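PDB 3URY: exotoxin from Staphylococcus aureus subsp. aureus, which is a staphylococcal superantigen-like protein with an OB-fold and a beta-grasp domain, probably acting against host immune defences. Local coordinates for residues L17-E22 and V39-I44; T32-N37 and Y57-H62; V65-V70 and G84-S89; D95-V100 and E117-K122. All coordinates share one frame; numbering follows the deposited sequence.

Contact 1 of 4, residues L17-E22 and V39-I44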
loop_
_atom_site.group_PDB
_atom_site.type_symbol
_atom_site.label_atom_id
_atom_site.label_comp_id
_atom_site.label_asym_id
_atom_site.label_seq_id
_atom_site.Cartn_x
_atom_site.Cartn_y
_atom_site.Cartn_z
ATOM N N LEU A 17 1.959 -9.911 -0.390
ATOM C CA LEU A 17 1.036 -11.061 -0.492
ATOM C C LEU A 17 -0.335 -10.419 -0.455
ATOM O O LEU A 17 -0.499 -9.330 0.167
ATOM C CB LEU A 17 1.226 -11.984 0.721
ATOM C CG LEU A 17 2.596 -12.675 0.863
ATOM C CD1 LEU A 17 2.760 -13.192 2.301
ATOM C CD2 LEU A 17 2.654 -13.772 -0.187
ATOM N N GLU A 18 -1.321 -11.052 -1.090
ATOM C CA GLU A 18 -2.693 -10.537 -1.104
ATOM C C GLU A 18 -3.612 -11.636 -0.641
ATOM O O GLU A 18 -3.574 -12.727 -1.184
ATOM C CB GLU A 18 -3.076 -10.091 -2.522
ATOM C CG GLU A 18 -2.171 -8.988 -3.027
ATOM C CD GLU A 18 -2.472 -8.542 -4.437
ATOM O OE1 GLU A 18 -3.664 -8.556 -4.819
ATOM O OE2 GLU A 18 -1.512 -8.151 -5.136
ATOM N N PHE A 19 -4.334 -11.401 0.436
ATOM C CA PHE A 19 -5.221 -12.411 0.948
ATOM C C PHE A 19 -6.624 -11.866 0.833
ATOM O O PHE A 19 -6.910 -10.827 1.375
ATOM C CB PHE A 19 -4.773 -12.817 2.340
ATOM C CG PHE A 19 -3.363 -13.480 2.350
ATOM C CD1 PHE A 19 -3.110 -14.579 1.577
ATOM C CD2 PHE A 19 -2.383 -13.027 3.168
ATOM C CE1 PHE A 19 -1.868 -15.218 1.587
ATOM C CE2 PHE A 19 -1.153 -13.639 3.222
ATOM C CZ PHE A 19 -0.877 -14.698 2.381
ATOM N N LYS A 20 -7.469 -12.559 0.073
ATOM C CA LYS A 20 -8.820 -12.125 -0.154
ATOM C C LYS A 20 -9.909 -13.082 0.414
ATOM O O LYS A 20 -9.700 -14.295 0.572
ATOM C CB LYS A 20 -9.031 -11.882 -1.653
ATOM C CG LYS A 20 -8.160 -10.777 -2.272
ATOM C CD LYS A 20 -8.442 -10.599 -3.769
ATOM C CE LYS A 20 -7.517 -9.564 -4.425
ATOM N NZ LYS A 20 -6.053 -9.873 -4.300
ATOM N N ASN A 21 -11.066 -12.502 0.770
ATOM C CA ASN A 21 -12.210 -13.306 1.254
ATOM C C ASN A 21 -11.843 -14.173 2.410
ATOM O O ASN A 21 -12.132 -15.364 2.468
ATOM C CB ASN A 21 -12.841 -14.108 0.093
ATOM C CG ASN A 21 -13.434 -13.184 -0.976
ATOM O OD1 ASN A 21 -13.833 -12.039 -0.691
ATOM N ND2 ASN A 21 -13.415 -13.631 -2.217
ATOM N N GLU A 22 -11.183 -13.516 3.349
ATOM C CA GLU A 22 -10.691 -14.126 4.541
ATOM C C GLU A 22 -11.467 -13.737 5.746
ATOM O O GLU A 22 -12.352 -12.890 5.693
ATOM C CB GLU A 22 -9.260 -13.667 4.732
ATOM C CG GLU A 22 -8.340 -14.450 3.813
ATOM C CD GLU A 22 -8.237 -15.918 4.214
ATOM O OE1 GLU A 22 -8.674 -16.280 5.354
ATOM O OE2 GLU A 22 -7.662 -16.685 3.399
ATOM N N VAL A 39 -5.313 -16.207 8.790
ATOM C CA VAL A 39 -4.724 -17.537 8.616
ATOM C C VAL A 39 -5.138 -18.131 7.282
ATOM O O VAL A 39 -6.031 -18.985 7.181
ATOM C CB VAL A 39 -5.085 -18.443 9.825
ATOM C CG1 VAL A 39 -4.377 -19.773 9.741
ATOM C CG2 VAL A 39 -4.734 -17.730 11.134
ATOM N N PRO A 40 -4.406 -17.738 6.235
ATOM C CA PRO A 40 -4.747 -18.172 4.894
ATOM C C PRO A 40 -4.110 -19.423 4.464
ATOM O O PRO A 40 -4.573 -20.021 3.512
ATOM C CB PRO A 40 -4.193 -17.022 4.004
ATOM C CG PRO A 40 -3.163 -16.317 4.837
ATOM C CD PRO A 40 -3.327 -16.725 6.272
ATOM N N ASP A 41 -3.032 -19.773 5.165
ATOM C CA ASP A 41 -2.155 -20.909 4.884
ATOM C C ASP A 41 -1.676 -21.540 6.227
ATOM O O ASP A 41 -2.470 -21.663 7.162
ATOM C CB ASP A 41 -1.002 -20.359 4.017
ATOM C CG ASP A 41 -0.341 -19.051 4.600
ATOM O OD1 ASP A 41 -0.546 -18.681 5.801
ATOM O OD2 ASP A 41 0.420 -18.381 3.831
ATOM N N TYR A 42 -0.456 -22.068 6.343
ATOM C CA TYR A 42 -0.056 -22.567 7.606
ATOM C C TYR A 42 0.621 -21.542 8.512
ATOM O O TYR A 42 1.249 -21.957 9.496
ATOM C CB TYR A 42 0.857 -23.782 7.433
ATOM C CG TYR A 42 0.056 -25.001 7.231
ATOM C CD1 TYR A 42 -0.489 -25.322 5.982
ATOM C CD2 TYR A 42 -0.203 -25.849 8.298
ATOM C CE1 TYR A 42 -1.284 -26.446 5.825
ATOM C CE2 TYR A 42 -0.959 -27.004 8.133
ATOM C CZ TYR A 42 -1.501 -27.294 6.905
ATOM O OH TYR A 42 -2.190 -28.474 6.782
ATOM N N PHE A 43 0.361 -20.236 8.283
ATOM C CA PHE A 43 1.019 -19.210 9.009
ATOM C C PHE A 43 -0.043 -18.341 9.538
ATOM O O PHE A 43 -1.147 -18.296 8.960
ATOM C CB PHE A 43 1.924 -18.370 8.096
ATOM C CG PHE A 43 3.137 -19.089 7.647
ATOM C CD1 PHE A 43 4.180 -19.257 8.522
ATOM C CD2 PHE A 43 3.250 -19.583 6.346
ATOM C CE1 PHE A 43 5.356 -19.940 8.122
ATOM C CE2 PHE A 43 4.413 -20.236 5.924
ATOM C CZ PHE A 43 5.466 -20.425 6.819
ATOM N N ILE A 44 0.275 -17.687 10.637
ATOM C CA ILE A 44 -0.664 -16.784 11.285
ATOM C C ILE A 44 -0.120 -15.381 11.078
ATOM O O ILE A 44 0.933 -15.060 11.566
ATOM C CB ILE A 44 -0.817 -17.138 12.792
ATOM C CG1 ILE A 44 -1.163 -18.651 12.993
ATOM C CG2 ILE A 44 -1.854 -16.230 13.423
ATOM C CD1 ILE A 44 -1.225 -19.068 14.471
HETATM O O HOH W 1 -8.023 -16.143 8.545
#
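A small surface contact, built on one CH-pi contact and a water bridge, joins strand 17-20 and the start of strand 22-26 to the loop between strands 34-38 and 45-49. P40 meets the face of F19 at about a right angle, CG standing 3.5 Å from the centroid of the F19 ring and only 2° off the ring normal. CB, the second contact atom, reaches the rim of the same face, 3.6 Å from F19 CD1. Such centring brings the slightly positive C-H groups of proline over the middle of the pi cloud. F19 places its ring by turning CG anti to its carbonyl carbon (chi1 -64°), and the ring also meets that of Y45 of strand 45-49. Both pieces belong to the OB-fold domain, where F19 sits on an edge strand of the sheet and the loop packs against it. The carboxylate of E22 approaches the proline from another direction: OE2 lies 3.5 Å from P40 CB, and the bend at chi2 (-68°) swings the group round to it. Its other oxygen is tied to the loop through a water, which gives a hydrogen to E22 OE1 at 3.3 Å and accepts from V39 N at 2.7 Å. Next to the proline, D41 OD1 accepts from F43 N at 3.1 Å to make an Asx turn, while D41 OD2 is hydrogen-bonded to the hydroxyl of Y45.

Contact 2 of 4, residues T32-N37 and Y57-H62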
loop_
_atom_site.group_PDB
_atom_site.type_symbol
_atom_site.label_atom_id
_atom_site.label_comp_id
_atom_site.label_asym_id
_atom_site.label_seq_id
_atom_site.Cartn_x
_atom_site.Cartn_y
_atom_site.Cartn_z
ATOM N N THR A 32 1.219 -2.520 23.160
ATOM C CA THR A 32 0.757 -1.140 22.926
ATOM C C THR A 32 -0.169 -0.907 21.724
ATOM O O THR A 32 -0.723 0.175 21.585
ATOM C CB THR A 32 1.932 -0.134 22.926
ATOM O OG1 THR A 32 2.952 -0.624 22.059
ATOM C CG2 THR A 32 2.524 0.071 24.370
ATOM N N ILE A 33 -0.288 -1.878 20.838
ATOM C CA ILE A 33 -1.237 -1.814 19.700
ATOM C C ILE A 33 -1.950 -3.164 19.596
ATOM O O ILE A 33 -1.521 -4.130 20.222
ATOM C CB ILE A 33 -0.597 -1.505 18.304
ATOM C CG1 ILE A 33 0.396 -2.606 17.882
ATOM C CG2 ILE A 33 0.007 -0.108 18.298
ATOM C CD1 ILE A 33 0.976 -2.374 16.489
ATOM N N ARG A 34 -3.005 -3.236 18.788
ATOM C CA ARG A 34 -3.785 -4.449 18.610
ATOM C C ARG A 34 -3.524 -5.017 17.230
ATOM O O ARG A 34 -3.059 -4.293 16.369
ATOM C CB ARG A 34 -5.243 -4.135 18.803
ATOM C CG ARG A 34 -5.523 -3.635 20.200
ATOM C CD ARG A 34 -6.900 -2.994 20.371
ATOM N NE ARG A 34 -7.996 -3.828 19.897
ATOM C CZ ARG A 34 -8.827 -3.534 18.895
ATOM N NH1 ARG A 34 -8.773 -2.365 18.239
ATOM N NH2 ARG A 34 -9.767 -4.411 18.584
ATOM N N PHE A 35 -3.767 -6.313 17.066
ATOM C CA PHE A 35 -3.555 -7.023 15.821
ATOM C C PHE A 35 -4.752 -7.823 15.348
ATOM O O PHE A 35 -5.538 -8.342 16.170
ATOM C CB PHE A 35 -2.395 -8.006 15.968
ATOM C CG PHE A 35 -1.109 -7.365 16.392
ATOM C CD1 PHE A 35 -0.205 -6.871 15.439
ATOM C CD2 PHE A 35 -0.809 -7.218 17.725
ATOM C CE1 PHE A 35 0.984 -6.276 15.820
ATOM C CE2 PHE A 35 0.388 -6.597 18.130
ATOM C CZ PHE A 35 1.274 -6.108 17.180
ATOM N N MET A 36 -4.890 -7.921 14.017
ATOM C CA MET A 36 -5.905 -8.759 13.439
ATOM C C MET A 36 -5.096 -9.942 12.946
ATOM O O MET A 36 -4.105 -9.762 12.172
ATOM C CB MET A 36 -6.634 -8.121 12.273
ATOM C CG MET A 36 -7.708 -9.026 11.639
ATOM S SD MET A 36 -8.584 -8.357 10.210
ATOM C CE MET A 36 -9.505 -7.148 11.093
ATOM N N ASN A 37 -5.461 -11.134 13.420
ATOM C CA ASN A 37 -4.848 -12.359 12.938
ATOM C C ASN A 37 -5.534 -12.872 11.646
ATOM O O ASN A 37 -6.755 -12.906 11.573
ATOM C CB ASN A 37 -4.909 -13.454 14.029
ATOM C CG ASN A 37 -4.048 -13.123 15.252
ATOM O OD1 ASN A 37 -2.857 -13.413 15.244
ATOM N ND2 ASN A 37 -4.664 -12.553 16.332
ATOM N N TYR A 57 -12.296 -2.103 14.110
ATOM C CA TYR A 57 -12.410 -3.535 14.361
ATOM C C TYR A 57 -12.240 -3.861 15.848
ATOM O O TYR A 57 -11.159 -3.701 16.406
ATOM C CB TYR A 57 -11.369 -4.328 13.554
ATOM C CG TYR A 57 -11.425 -4.127 12.059
ATOM C CD1 TYR A 57 -12.443 -4.693 11.291
ATOM C CD2 TYR A 57 -10.458 -3.372 11.395
ATOM C CE1 TYR A 57 -12.506 -4.497 9.911
ATOM C CE2 TYR A 57 -10.544 -3.145 10.023
ATOM C CZ TYR A 57 -11.552 -3.715 9.280
ATOM O OH TYR A 57 -11.631 -3.473 7.912
ATOM N N GLY A 58 -13.307 -4.341 16.462
ATOM C CA GLY A 58 -13.281 -4.736 17.870
ATOM C C GLY A 58 -12.719 -6.137 18.053
ATOM O O GLY A 58 -12.333 -6.843 17.113
ATOM N N GLU A 59 -12.716 -6.578 19.312
ATOM C CA GLU A 59 -12.213 -7.870 19.649
ATOM C C GLU A 59 -13.141 -8.845 18.971
ATOM O O GLU A 59 -14.318 -8.559 18.794
ATOM C CB GLU A 59 -12.153 -8.126 21.178
ATOM C CG GLU A 59 -11.085 -7.333 21.955
ATOM C CD GLU A 59 -11.256 -5.792 21.946
ATOM O OE1 GLU A 59 -12.376 -5.234 21.700
ATOM O OE2 GLU A 59 -10.230 -5.121 22.208
ATOM N N GLY A 60 -12.612 -10.010 18.596
ATOM C CA GLY A 60 -13.459 -11.016 17.949
ATOM C C GLY A 60 -13.158 -11.363 16.498
ATOM O O GLY A 60 -12.054 -11.145 15.994
ATOM N N VAL A 61 -14.208 -11.803 15.827
ATOM C CA VAL A 61 -14.134 -12.307 14.480
ATOM C C VAL A 61 -14.633 -11.268 13.497
ATOM O O VAL A 61 -15.601 -10.562 13.761
ATOM C CB VAL A 61 -14.992 -13.605 14.331
ATOM C CG1 VAL A 61 -14.839 -14.201 12.937
ATOM C CG2 VAL A 61 -14.633 -14.677 15.401
ATOM N N HIS A 62 -13.960 -11.165 12.358
ATOM C CA HIS A 62 -14.350 -10.228 11.324
ATOM C C HIS A 62 -14.276 -10.902 9.990
ATOM O O HIS A 62 -13.180 -11.297 9.539
ATOM C CB HIS A 62 -13.449 -9.000 11.345
ATOM C CG HIS A 62 -13.560 -8.183 12.611
ATOM N ND1 HIS A 62 -14.517 -7.256 12.790
ATOM C CD2 HIS A 62 -12.791 -8.185 13.772
ATOM C CE1 HIS A 62 -14.371 -6.691 14.003
ATOM N NE2 HIS A 62 -13.315 -7.262 14.604
#
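The carbonyl oxygen of Y57 is gripped by both terminal nitrogens of R34. The main bond comes from R34 NH2, 2.7 Å from Y57 O and nearly straight at 166°, and it uses a lone pair in the carbonyl plane. The second, from R34 NH1, is weak, at 3.3 Å from the same oxygen. Y57 O lies only 6° out of the guanidinium plane, so NH2 meets it squarely and NH1 only glancingly. Two acids add to this hold: E59 OE2 makes a long salt bridge of 3.5 Å with R34 NE, and D54 pairs with NH1; together with the NH2 bond they fix the rotation of the arginine end. Two residues on from the arginine, on the same strand, M36 reaches out with its first two torsions extended and CG anti to its backbone N (chi1 179°), then turns at chi3. Its methyl CE settles over one face of the Y57 ring, 3.8 Å from the centroid and offset toward the rim, while SD stands farther off, 5.3 Å from the centroid. On the Y57 side the chain is closed on itself by a straight bond of 2.7 Å from H62 NE2 to G58 O, the acceptor lying in the imidazole plane. The arrangement combines a Met-aromatic contact with hydrogen bonds from an arginine to a backbone carbonyl, and joins strand 34-38 to the turn that leads from helix 53-56 into strand 60-63 of the OB-fold sheet.

Contact 3 of 4, residues V65-V70 and G84-S89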
loop_
_atom_site.group_PDB
_atom_site.type_symbol
_atom_site.label_atom_id
_atom_site.label_comp_id
_atom_site.label_asym_id
_atom_site.label_seq_id
_atom_site.Cartn_x
_atom_site.Cartn_y
_atom_site.Cartn_z
ATOM N N VAL A 65 -12.983 -10.073 4.956
ATOM C CA VAL A 65 -11.926 -9.087 4.966
ATOM C C VAL A 65 -10.872 -9.523 3.959
ATOM O O VAL A 65 -10.672 -10.737 3.701
ATOM C CB VAL A 65 -11.354 -8.785 6.387
ATOM C CG1 VAL A 65 -12.396 -8.072 7.243
ATOM C CG2 VAL A 65 -10.866 -10.040 7.050
ATOM N N ASP A 66 -10.296 -8.517 3.300
ATOM C CA ASP A 66 -9.188 -8.675 2.352
ATOM C C ASP A 66 -7.971 -7.965 2.982
ATOM O O ASP A 66 -8.086 -6.897 3.547
ATOM C CB ASP A 66 -9.484 -8.005 0.990
ATOM C CG ASP A 66 -10.567 -8.725 0.124
ATOM O OD1 ASP A 66 -11.259 -9.667 0.591
ATOM O OD2 ASP A 66 -10.736 -8.294 -1.070
ATOM N N VAL A 67 -6.795 -8.531 2.866
ATOM C CA VAL A 67 -5.605 -7.860 3.363
ATOM C C VAL A 67 -4.490 -7.786 2.343
ATOM O O VAL A 67 -4.155 -8.823 1.657
ATOM C CB VAL A 67 -5.029 -8.570 4.616
ATOM C CG1 VAL A 67 -3.948 -7.680 5.260
ATOM C CG2 VAL A 67 -6.180 -8.802 5.639
ATOM N N PHE A 68 -3.857 -6.620 2.224
ATOM C CA PHE A 68 -2.652 -6.477 1.309
ATOM C C PHE A 68 -1.503 -6.525 2.292
ATOM O O PHE A 68 -1.397 -5.714 3.194
ATOM C CB PHE A 68 -2.640 -5.129 0.542
ATOM C CG PHE A 68 -1.379 -4.948 -0.250
ATOM C CD1 PHE A 68 -1.174 -5.645 -1.421
ATOM C CD2 PHE A 68 -0.361 -4.164 0.220
ATOM C CE1 PHE A 68 0.011 -5.532 -2.119
ATOM C CE2 PHE A 68 0.869 -4.081 -0.447
ATOM C CZ PHE A 68 1.035 -4.723 -1.654
ATOM N N VAL A 69 -0.627 -7.502 2.179
ATOM C CA VAL A 69 0.368 -7.695 3.190
ATOM C C VAL A 69 1.884 -7.471 2.737
ATOM O O VAL A 69 2.281 -7.867 1.660
ATOM C CB VAL A 69 0.253 -9.200 3.577
ATOM C CG1 VAL A 69 1.476 -9.733 4.318
ATOM C CG2 VAL A 69 -1.038 -9.519 4.347
ATOM N N VAL A 70 2.699 -6.841 3.589
ATOM C CA VAL A 70 4.121 -6.578 3.302
ATOM C C VAL A 70 4.778 -6.880 4.604
ATOM O O VAL A 70 4.669 -6.134 5.595
ATOM C CB VAL A 70 4.367 -5.118 2.779
ATOM C CG1 VAL A 70 5.836 -4.797 2.682
ATOM C CG2 VAL A 70 3.764 -4.871 1.406
ATOM N N GLY A 84 -1.587 -2.252 8.525
ATOM C CA GLY A 84 -2.706 -1.816 7.727
ATOM C C GLY A 84 -3.022 -2.759 6.583
ATOM O O GLY A 84 -2.728 -3.965 6.649
ATOM N N GLY A 85 -3.529 -2.161 5.498
ATOM C CA GLY A 85 -3.873 -2.873 4.286
ATOM C C GLY A 85 -5.130 -3.713 4.304
ATOM O O GLY A 85 -5.365 -4.537 3.390
ATOM N N ILE A 86 -5.992 -3.472 5.311
ATOM C CA ILE A 86 -7.228 -4.250 5.468
ATOM C C ILE A 86 -8.376 -3.560 4.804
ATOM O O ILE A 86 -8.701 -2.386 5.101
ATOM C CB ILE A 86 -7.582 -4.431 6.975
ATOM C CG1 ILE A 86 -6.407 -5.027 7.760
ATOM C CG2 ILE A 86 -8.808 -5.289 7.163
ATOM C CD1 ILE A 86 -6.617 -4.814 9.273
ATOM N N THR A 87 -9.060 -4.309 3.962
ATOM C CA THR A 87 -10.236 -3.735 3.277
ATOM C C THR A 87 -11.420 -4.727 3.355
ATOM O O THR A 87 -11.289 -5.891 3.672
ATOM C CB THR A 87 -9.973 -3.534 1.796
ATOM O OG1 THR A 87 -9.450 -4.754 1.299
ATOM C CG2 THR A 87 -8.956 -2.398 1.474
ATOM N N LYS A 88 -12.595 -4.236 3.016
ATOM C CA LYS A 88 -13.731 -5.086 2.973
ATOM C C LYS A 88 -13.659 -5.810 1.625
ATOM O O LYS A 88 -13.267 -5.231 0.592
ATOM C CB LYS A 88 -15.019 -4.248 2.998
ATOM C CG LYS A 88 -16.264 -5.137 3.251
ATOM C CD LYS A 88 -17.556 -4.338 3.012
ATOM C CE LYS A 88 -17.367 -2.888 3.411
ATOM N NZ LYS A 88 -18.630 -2.123 3.226
ATOM N N SER A 89 -14.076 -7.068 1.638
ATOM C CA SER A 89 -14.059 -7.893 0.434
ATOM C C SER A 89 -15.097 -7.331 -0.543
ATOM O O SER A 89 -15.995 -6.587 -0.141
ATOM C CB SER A 89 -14.393 -9.362 0.791
ATOM O OG SER A 89 -13.515 -9.840 1.789
HETATM O O HOH W 2 -1.008 -5.697 5.976
#
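D66 turns CG beside its backbone N (chi1 -71°), while T87 sets OG1 between its own backbone N and carbonyl carbon (chi1 50°), and the two side chains meet on one face of an antiparallel beta hairpin. Strands 65-69 and 81-88 form this hairpin inside the OB-fold domain, the axes of 65-69 and 86-88 running at 148° to each other. D66 and T87 form a hydrogen-bonded pair: D66 N to T87 O and T87 N to D66 O both measure 2.8 Å, and both are almost straight. T87 OG1 comes 3.3 Å from D66 CB, but its main polar partner is K122, which also forms a salt bridge with D66 OD2. The opposite face carries V67 and I86, a non-hydrogen-bonded pair in which V67 CG2 lies 4.3 Å from I86 CG1; I47 of strand 45-49 packs against both. At the far end a single water gives a hydrogen to F68 O at 2.8 Å and another to G84 O, the latter at a doubtfully short distance. Beside it F68 N donates to G85 O at 2.8 Å, from a point tilted out of the carbonyl plane.

Contact 4 of 4, residues D95-V100 and E117-K122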
loop_
_atom_site.group_PDB
_atom_site.type_symbol
_atom_site.label_atom_id
_atom_site.label_comp_id
_atom_site.label_asym_id
_atom_site.label_seq_id
_atom_site.Cartn_x
_atom_site.Cartn_y
_atom_site.Cartn_z
ATOM N N ASP A 95 -13.833 -4.729 -12.378
ATOM C CA ASP A 95 -12.881 -4.789 -13.461
ATOM C C ASP A 95 -12.745 -3.371 -13.990
ATOM O O ASP A 95 -13.473 -2.971 -14.908
ATOM C CB ASP A 95 -13.410 -5.709 -14.557
ATOM C CG ASP A 95 -12.392 -5.949 -15.629
ATOM O OD1 ASP A 95 -11.246 -5.453 -15.485
ATOM O OD2 ASP A 95 -12.747 -6.612 -16.628
ATOM N N HIS A 96 -11.834 -2.639 -13.366
ATOM C CA HIS A 96 -11.550 -1.229 -13.621
ATOM C C HIS A 96 -10.078 -1.031 -13.822
ATOM O O HIS A 96 -9.281 -1.799 -13.340
ATOM C CB HIS A 96 -12.009 -0.409 -12.403
ATOM C CG HIS A 96 -11.844 1.093 -12.545
ATOM N ND1 HIS A 96 -12.453 1.806 -13.520
ATOM C CD2 HIS A 96 -11.237 2.027 -11.704
ATOM C CE1 HIS A 96 -12.169 3.128 -13.370
ATOM N NE2 HIS A 96 -11.426 3.260 -12.250
ATOM N N LYS A 97 -9.709 -0.002 -14.568
ATOM C CA LYS A 97 -8.299 0.313 -14.824
ATOM C C LYS A 97 -8.132 1.790 -14.549
ATOM O O LYS A 97 -9.124 2.506 -14.547
ATOM C CB LYS A 97 -7.995 -0.002 -16.278
ATOM C CG LYS A 97 -7.769 -1.481 -16.539
ATOM C CD LYS A 97 -8.036 -1.897 -17.993
ATOM C CE LYS A 97 -9.533 -2.081 -18.290
ATOM N NZ LYS A 97 -10.181 -3.130 -17.430
ATOM N N ALA A 98 -6.914 2.238 -14.242
ATOM C CA ALA A 98 -6.634 3.683 -14.073
ATOM C C ALA A 98 -5.342 3.942 -14.838
ATOM O O ALA A 98 -4.351 3.217 -14.666
ATOM C CB ALA A 98 -6.469 4.067 -12.616
ATOM N N GLY A 99 -5.346 4.985 -15.665
ATOM C CA GLY A 99 -4.181 5.341 -16.465
ATOM C C GLY A 99 -3.116 5.952 -15.568
ATOM O O GLY A 99 -3.453 6.688 -14.640
ATOM N N VAL A 100 -1.843 5.602 -15.795
ATOM C CA VAL A 100 -0.787 6.151 -15.008
ATOM C C VAL A 100 0.148 6.949 -15.917
ATOM O O VAL A 100 0.556 6.416 -16.955
ATOM C CB VAL A 100 0.066 5.033 -14.386
ATOM C CG1 VAL A 100 1.186 5.644 -13.552
ATOM C CG2 VAL A 100 -0.815 4.114 -13.550
ATOM N N GLU A 117 -0.993 1.312 -17.113
ATOM C CA GLU A 117 -2.330 1.286 -16.597
ATOM C C GLU A 117 -2.345 0.290 -15.457
ATOM O O GLU A 117 -1.805 -0.831 -15.511
ATOM C CB GLU A 117 -3.392 1.015 -17.636
ATOM C CG GLU A 117 -3.280 -0.301 -18.364
ATOM C CD GLU A 117 -4.400 -0.416 -19.372
ATOM O OE1 GLU A 117 -5.568 -0.238 -18.978
ATOM O OE2 GLU A 117 -4.108 -0.684 -20.547
ATOM N N PHE A 118 -2.926 0.796 -14.413
ATOM C CA PHE A 118 -3.060 0.144 -13.163
ATOM C C PHE A 118 -4.453 -0.541 -13.040
ATOM O O PHE A 118 -5.486 0.120 -12.994
ATOM C CB PHE A 118 -2.860 1.187 -12.098
ATOM C CG PHE A 118 -2.737 0.619 -10.742
ATOM C CD1 PHE A 118 -1.491 0.232 -10.270
ATOM C CD2 PHE A 118 -3.857 0.432 -9.941
ATOM C CE1 PHE A 118 -1.378 -0.258 -8.988
ATOM C CE2 PHE A 118 -3.753 -0.155 -8.680
ATOM C CZ PHE A 118 -2.507 -0.475 -8.209
ATOM N N LYS A 119 -4.437 -1.871 -13.029
ATOM C CA LYS A 119 -5.651 -2.670 -12.963
ATOM C C LYS A 119 -6.170 -2.696 -11.527
ATOM O O LYS A 119 -5.423 -2.909 -10.544
ATOM C CB LYS A 119 -5.395 -4.119 -13.390
ATOM C CG LYS A 119 -4.628 -4.332 -14.682
ATOM C CD LYS A 119 -5.287 -3.693 -15.889
ATOM C CE LYS A 119 -4.390 -3.804 -17.107
ATOM N NZ LYS A 119 -5.057 -3.194 -18.285
ATOM N N ILE A 120 -7.471 -2.514 -11.428
ATOM C CA ILE A 120 -8.171 -2.496 -10.187
ATOM C C ILE A 120 -9.242 -3.574 -10.247
ATOM O O ILE A 120 -10.158 -3.549 -11.122
ATOM C CB ILE A 120 -8.810 -1.121 -9.971
ATOM C CG1 ILE A 120 -7.695 -0.078 -9.858
ATOM C CG2 ILE A 120 -9.668 -1.128 -8.733
ATOM C CD1 ILE A 120 -8.199 1.340 -10.029
ATOM N N THR A 121 -9.138 -4.514 -9.310
ATOM C CA THR A 121 -10.097 -5.610 -9.217
ATOM C C THR A 121 -10.792 -5.662 -7.874
ATOM O O THR A 121 -11.527 -6.629 -7.612
ATOM C CB THR A 121 -9.460 -6.992 -9.497
ATOM O OG1 THR A 121 -8.338 -7.169 -8.643
ATOM C CG2 THR A 121 -9.025 -7.118 -10.949
ATOM N N LYS A 122 -10.632 -4.593 -7.071
ATOM C CA LYS A 122 -11.213 -4.490 -5.738
ATOM C C LYS A 122 -12.097 -3.252 -5.538
ATOM O O LYS A 122 -11.726 -2.148 -5.917
ATOM C CB LYS A 122 -10.091 -4.480 -4.696
ATOM C CG LYS A 122 -9.593 -5.922 -4.413
ATOM C CD LYS A 122 -8.538 -6.053 -3.327
ATOM C CE LYS A 122 -8.824 -5.293 -2.035
ATOM N NZ LYS A 122 -10.119 -5.569 -1.377
#
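I120 lies alongside H96, the two side chains pointing the same way, with CD1 of the isoleucine 3.5 Å from H96 CD2. The same methyl also rests 4.1 Å from A98 CB, and I185 of strand 185-192 touches A98 and I120 from that side. H96 puts CG anti to its backbone N (chi1 -177°), which carries the ring alongside I120; its NE2 donates to I185 O. A98 and I120 are buried on this face, with H96 at its margin. In the beta-grasp domain strands 96-105 and 111-120 form an antiparallel hairpin, the segments 96-100 and 117-120 running at 158°. Two hydrogen-bonded pairs knit it: H96 N to I120 O is 2.9 Å and nearly linear, I120 N to H96 O is 2.7 Å, and A98 is joined to F118 by another such couple. V100 CG2 extends the apolar side, 3.9 Å from F118 CB, and the ring of F118 goes on to helix 127-142. On the opposite face of the same two strands stand the charged side chains K97, E117 and K119. K97 bends at chi3 and chi4 toward D95, while its CD lies 3.1 Å from E117 OE1. K119 NZ is in turn salt-bridged to E117 OE1 at 3.1 Å.

How the contacts relate
Three of the contacts share the OB-fold sheet, and contact 4 lies in the beta-grasp domain. Contacts 1 and 3, with centres about 10 Å apart, are joined directly, since strands 17-20 and 65-69 are neighbours: the F19 O to V67 N distance is 2.7 Å, a probable hydrogen bond. Contact 2 meets contact 3 through packing, Y57 OH lying 3.4 Å from I86 CG2. One bridge between domains is K122 of contact 4, whose NZ is 2.8 Å from D66 OD2 of contact 3; its CD also packs 3.8 Å from K20 CE of contact 1. Contacts 2 and 4 stand farthest apart, about 30 Å between centres, and do not touch.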